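Local coordinates for protein yersinopine synthase (Yersinia pestis, PDB 6C4M) that catalyses the NADPH-dependent reductive condensation of pyruvate with an amino-acid-derived intermediate, the last step in making the metallophore yersinopine, at residues A[319-327]-A[355-363]. Residues are numbered along the deposited sequence; the frame is centred on the assembly and turned at random.
Sequences INLLRFLND and YALFVRYTA
Arg360 reaches across to Leu325, and the two side chains meet at about a right angle, with CB of Leu325 lying 3.6 Å above the guanidinium plane and over its centre. How an arginine can be buried between two helices is well illustrated here: its flat cation rests one face on aliphatic carbon, while NE and NH2 turn to polar partners. NE gives its hydrogen to a water 2.6 Å from it, lying in the guanidinium plane, and the same water donates to OD1 of Asn326 at 3.0 Å, bridging the two helices. NH2 is hydrogen-bonded to the carbonyl of Tyr330, just beyond helix 321-329, and also lies 3.2 Å from O of Leu325. CG of Arg360 stands anti to the backbone N (chi1 -163°), and a bend at chi2 (-118°) turns the rest of the chain over Leu325.

Next to this polar end the contact is made mostly by aliphatic carbon. Leu325 CD1 packs against Leu357 CD2 at 3.9 Å and also comes near the Tyr361 hydroxyl, while Leu322 splits its branches, CD2 meeting Ala356 CB at 4.0 Å and CD1 touching Arg360 CG. The short segments run nearly parallel, 13° apart, but their axes stay 11.3 Å from each other, so long side chains fill the gap.

Further out, Asn326 is steadied by its ND2 bond to Asp327 OD1, and its OD1 also accepts from Val332 N. Tyr361 leans on Val259 of helix 255-264, which carries the putative proton donor/acceptor His260, and the far side of helix 350-364 packs on the second subunit. The charge of the buried guanidinium is probably eased by neutral acceptors, a water and the carbonyl of Tyr330, where it joins two helices of the mainly helical part of the chain, beside helix 255-264.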
loop_
_atom_site.group_PDB
_atom_site.type_symbol
_atom_site.label_atom_id
_atom_site.label_comp_id
_atom_site.label_asym_id
_atom_site.label_seq_id
_atom_site.Cartn_x
_atom_site.Cartn_y
_atom_site.Cartn_z
ATOM N N ILE A 319 -16.102 -10.212 18.089
ATOM C CA ILE A 319 -16.540 -9.382 16.969
ATOM C C ILE A 319 -15.983 -9.929 15.651
ATOM O O ILE A 319 -15.108 -10.799 15.656
ATOM C CB ILE A 319 -16.103 -7.919 17.163
ATOM C CG1 ILE A 319 -14.599 -7.744 16.923
ATOM C CG2 ILE A 319 -16.480 -7.440 18.570
ATOM C CD1 ILE A 319 -14.136 -6.292 17.009
ATOM N N ASN A 320 -16.529 -9.441 14.534
ATOM C CA ASN A 320 -15.917 -9.529 13.205
ATOM C C ASN A 320 -15.028 -8.304 13.034
ATOM O O ASN A 320 -15.518 -7.201 12.767
ATOM C CB ASN A 320 -17.004 -9.578 12.138
ATOM C CG ASN A 320 -16.428 -9.633 10.704
ATOM O OD1 ASN A 320 -15.292 -9.234 10.469
ATOM N ND2 ASN A 320 -17.245 -10.086 9.748
ATOM N N LEU A 321 -13.713 -8.493 13.194
ATOM C CA LEU A 321 -12.799 -7.354 13.205
ATOM C C LEU A 321 -12.886 -6.549 11.917
ATOM O O LEU A 321 -12.995 -5.317 11.945
ATOM C CB LEU A 321 -11.371 -7.832 13.449
ATOM C CG LEU A 321 -10.313 -6.732 13.349
ATOM C CD1 LEU A 321 -10.542 -5.618 14.369
ATOM C CD2 LEU A 321 -8.928 -7.348 13.502
ATOM N N LEU A 322 -12.843 -7.219 10.769
ATOM C CA LEU A 322 -12.780 -6.480 9.516
ATOM C C LEU A 322 -14.105 -5.750 9.236
ATOM O O LEU A 322 -14.105 -4.573 8.848
ATOM C CB LEU A 322 -12.382 -7.435 8.371
ATOM C CG LEU A 322 -12.170 -6.767 7.016
ATOM C CD1 LEU A 322 -11.117 -5.642 7.056
ATOM C CD2 LEU A 322 -11.847 -7.785 5.896
ATOM N N ARG A 323 -15.245 -6.403 9.504
ATOM C CA ARG A 323 -16.536 -5.709 9.395
ATOM C C ARG A 323 -16.594 -4.495 10.317
ATOM O O ARG A 323 -17.062 -3.423 9.911
ATOM C CB ARG A 323 -17.705 -6.658 9.711
ATOM C CG ARG A 323 -19.142 -6.036 9.503
ATOM C CD ARG A 323 -20.200 -6.607 10.476
ATOM N NE ARG A 323 -19.743 -6.333 11.824
ATOM C CZ ARG A 323 -19.754 -5.134 12.393
ATOM N NH1 ARG A 323 -20.283 -4.080 11.765
ATOM N NH2 ARG A 323 -19.250 -5.004 13.611
ATOM N N PHE A 324 -16.136 -4.653 11.563
ATOM C CA PHE A 324 -16.113 -3.537 12.512
ATOM C C PHE A 324 -15.250 -2.395 11.986
ATOM O O PHE A 324 -15.675 -1.236 11.975
ATOM C CB PHE A 324 -15.595 -4.035 13.868
ATOM C CG PHE A 324 -15.389 -2.949 14.900
ATOM C CD1 PHE A 324 -16.478 -2.267 15.449
ATOM C CD2 PHE A 324 -14.112 -2.647 15.365
ATOM C CE1 PHE A 324 -16.292 -1.278 16.418
ATOM C CE2 PHE A 324 -13.921 -1.666 16.340
ATOM C CZ PHE A 324 -15.013 -0.991 16.873
ATOM N N LEU A 325 -14.018 -2.699 11.572
ATOM C CA LEU A 325 -13.142 -1.647 11.055
ATOM C C LEU A 325 -13.762 -0.937 9.865
ATOM O O LEU A 325 -13.715 0.295 9.767
ATOM C CB LEU A 325 -11.800 -2.224 10.635
ATOM C CG LEU A 325 -10.962 -2.871 11.719
ATOM C CD1 LEU A 325 -9.716 -3.565 11.100
ATOM C CD2 LEU A 325 -10.524 -1.839 12.748
ATOM N N ASN A 326 -14.288 -1.701 8.914
ATOM C CA ASN A 326 -14.767 -1.082 7.687
ATOM C C ASN A 326 -16.125 -0.428 7.915
ATOM O O ASN A 326 -16.309 0.753 7.602
ATOM C CB ASN A 326 -14.863 -2.121 6.572
ATOM C CG ASN A 326 -15.069 -1.502 5.203
ATOM O OD1 ASN A 326 -14.123 -1.099 4.533
ATOM N ND2 ASN A 326 -16.331 -1.421 4.781
ATOM N N ASP A 327 -17.075 -1.182 8.475
ATOM C CA ASP A 327 -18.472 -0.744 8.470
ATOM C C ASP A 327 -18.824 0.119 9.678
ATOM O O ASP A 327 -19.755 0.915 9.594
ATOM C CB ASP A 327 -19.422 -1.951 8.410
ATOM C CG ASP A 327 -19.380 -2.687 7.085
ATOM O OD1 ASP A 327 -18.596 -2.304 6.167
ATOM O OD2 ASP A 327 -20.142 -3.679 6.967
ATOM N N TYR A 355 -3.912 -10.998 4.501
ATOM C CA TYR A 355 -3.929 -10.295 3.219
ATOM C C TYR A 355 -5.019 -9.229 3.234
ATOM O O TYR A 355 -4.761 -8.056 2.928
ATOM C CB TYR A 355 -4.122 -11.310 2.074
ATOM C CG TYR A 355 -4.061 -10.783 0.634
ATOM C CD1 TYR A 355 -3.533 -9.539 0.332
ATOM C CD2 TYR A 355 -4.532 -11.559 -0.415
ATOM C CE1 TYR A 355 -3.488 -9.085 -0.954
ATOM C CE2 TYR A 355 -4.504 -11.104 -1.722
ATOM C CZ TYR A 355 -3.976 -9.868 -1.987
ATOM O OH TYR A 355 -3.895 -9.418 -3.284
ATOM N N ALA A 356 -6.226 -9.604 3.686
ATOM C CA ALA A 356 -7.329 -8.645 3.713
ATOM C C ALA A 356 -6.996 -7.441 4.580
ATOM O O ALA A 356 -7.258 -6.298 4.181
ATOM C CB ALA A 356 -8.614 -9.315 4.188
ATOM N N LEU A 357 -6.369 -7.668 5.749
ATOM C CA LEU A 357 -6.026 -6.556 6.622
ATOM C C LEU A 357 -4.919 -5.691 6.050
ATOM O O LEU A 357 -4.968 -4.457 6.200
ATOM C CB LEU A 357 -5.644 -7.080 8.007
ATOM C CG LEU A 357 -6.813 -7.596 8.852
ATOM C CD1 LEU A 357 -6.282 -8.445 10.035
ATOM C CD2 LEU A 357 -7.651 -6.404 9.356
ATOM N N PHE A 358 -3.891 -6.314 5.414
ATOM C CA PHE A 358 -2.858 -5.520 4.760
ATOM C C PHE A 358 -3.468 -4.664 3.668
ATOM O O PHE A 358 -3.148 -3.475 3.543
ATOM C CB PHE A 358 -1.722 -6.408 4.199
ATOM C CG PHE A 358 -0.597 -5.604 3.620
ATOM C CD1 PHE A 358 -0.673 -5.127 2.331
ATOM C CD2 PHE A 358 0.498 -5.266 4.391
ATOM C CE1 PHE A 358 0.344 -4.348 1.800
ATOM C CE2 PHE A 358 1.516 -4.508 3.863
ATOM C CZ PHE A 358 1.427 -4.046 2.557
ATOM N N VAL A 359 -4.398 -5.227 2.902
ATOM C CA VAL A 359 -5.033 -4.438 1.851
ATOM C C VAL A 359 -5.813 -3.294 2.479
ATOM O O VAL A 359 -5.720 -2.133 2.043
ATOM C CB VAL A 359 -5.918 -5.326 0.947
ATOM C CG1 VAL A 359 -6.685 -4.476 -0.044
ATOM C CG2 VAL A 359 -5.072 -6.308 0.154
ATOM N N ARG A 360 -6.565 -3.595 3.536
ATOM C CA ARG A 360 -7.312 -2.546 4.216
ATOM C C ARG A 360 -6.418 -1.378 4.629
ATOM O O ARG A 360 -6.708 -0.226 4.297
ATOM C CB ARG A 360 -8.026 -3.132 5.426
ATOM C CG ARG A 360 -9.097 -2.222 5.913
ATOM C CD ARG A 360 -8.818 -1.787 7.285
ATOM N NE ARG A 360 -9.806 -0.811 7.693
ATOM C CZ ARG A 360 -9.655 0.018 8.699
ATOM N NH1 ARG A 360 -8.544 -0.034 9.450
ATOM N NH2 ARG A 360 -10.631 0.888 8.950
ATOM N N TYR A 361 -5.304 -1.648 5.342
ATOM C CA TYR A 361 -4.460 -0.543 5.790
ATOM C C TYR A 361 -3.740 0.157 4.647
ATOM O O TYR A 361 -3.480 1.365 4.725
ATOM C CB TYR A 361 -3.500 -1.033 6.874
ATOM C CG TYR A 361 -4.243 -1.071 8.177
ATOM C CD1 TYR A 361 -4.326 0.059 8.976
ATOM C CD2 TYR A 361 -4.914 -2.217 8.589
ATOM C CE1 TYR A 361 -5.072 0.058 10.155
ATOM C CE2 TYR A 361 -5.665 -2.230 9.762
ATOM C CZ TYR A 361 -5.744 -1.095 10.542
ATOM O OH TYR A 361 -6.471 -1.136 11.728
ATOM N N THR A 362 -3.406 -0.554 3.578
ATOM C CA THR A 362 -2.885 0.130 2.394
ATOM C C THR A 362 -3.934 1.090 1.837
ATOM O O THR A 362 -3.649 2.266 1.582
ATOM C CB THR A 362 -2.458 -0.908 1.356
ATOM O OG1 THR A 362 -1.481 -1.757 1.932
ATOM C CG2 THR A 362 -1.909 -0.266 0.040
ATOM N N ALA A 363 -5.168 0.608 1.678
ATOM C CA ALA A 363 -6.230 1.439 1.104
ATOM C C ALA A 363 -6.496 2.675 1.955
ATOM O O ALA A 363 -6.797 3.753 1.426
ATOM C CB ALA A 363 -7.504 0.623 0.973
HETATM O O HOH W 1 -11.698 -0.150 6.111
#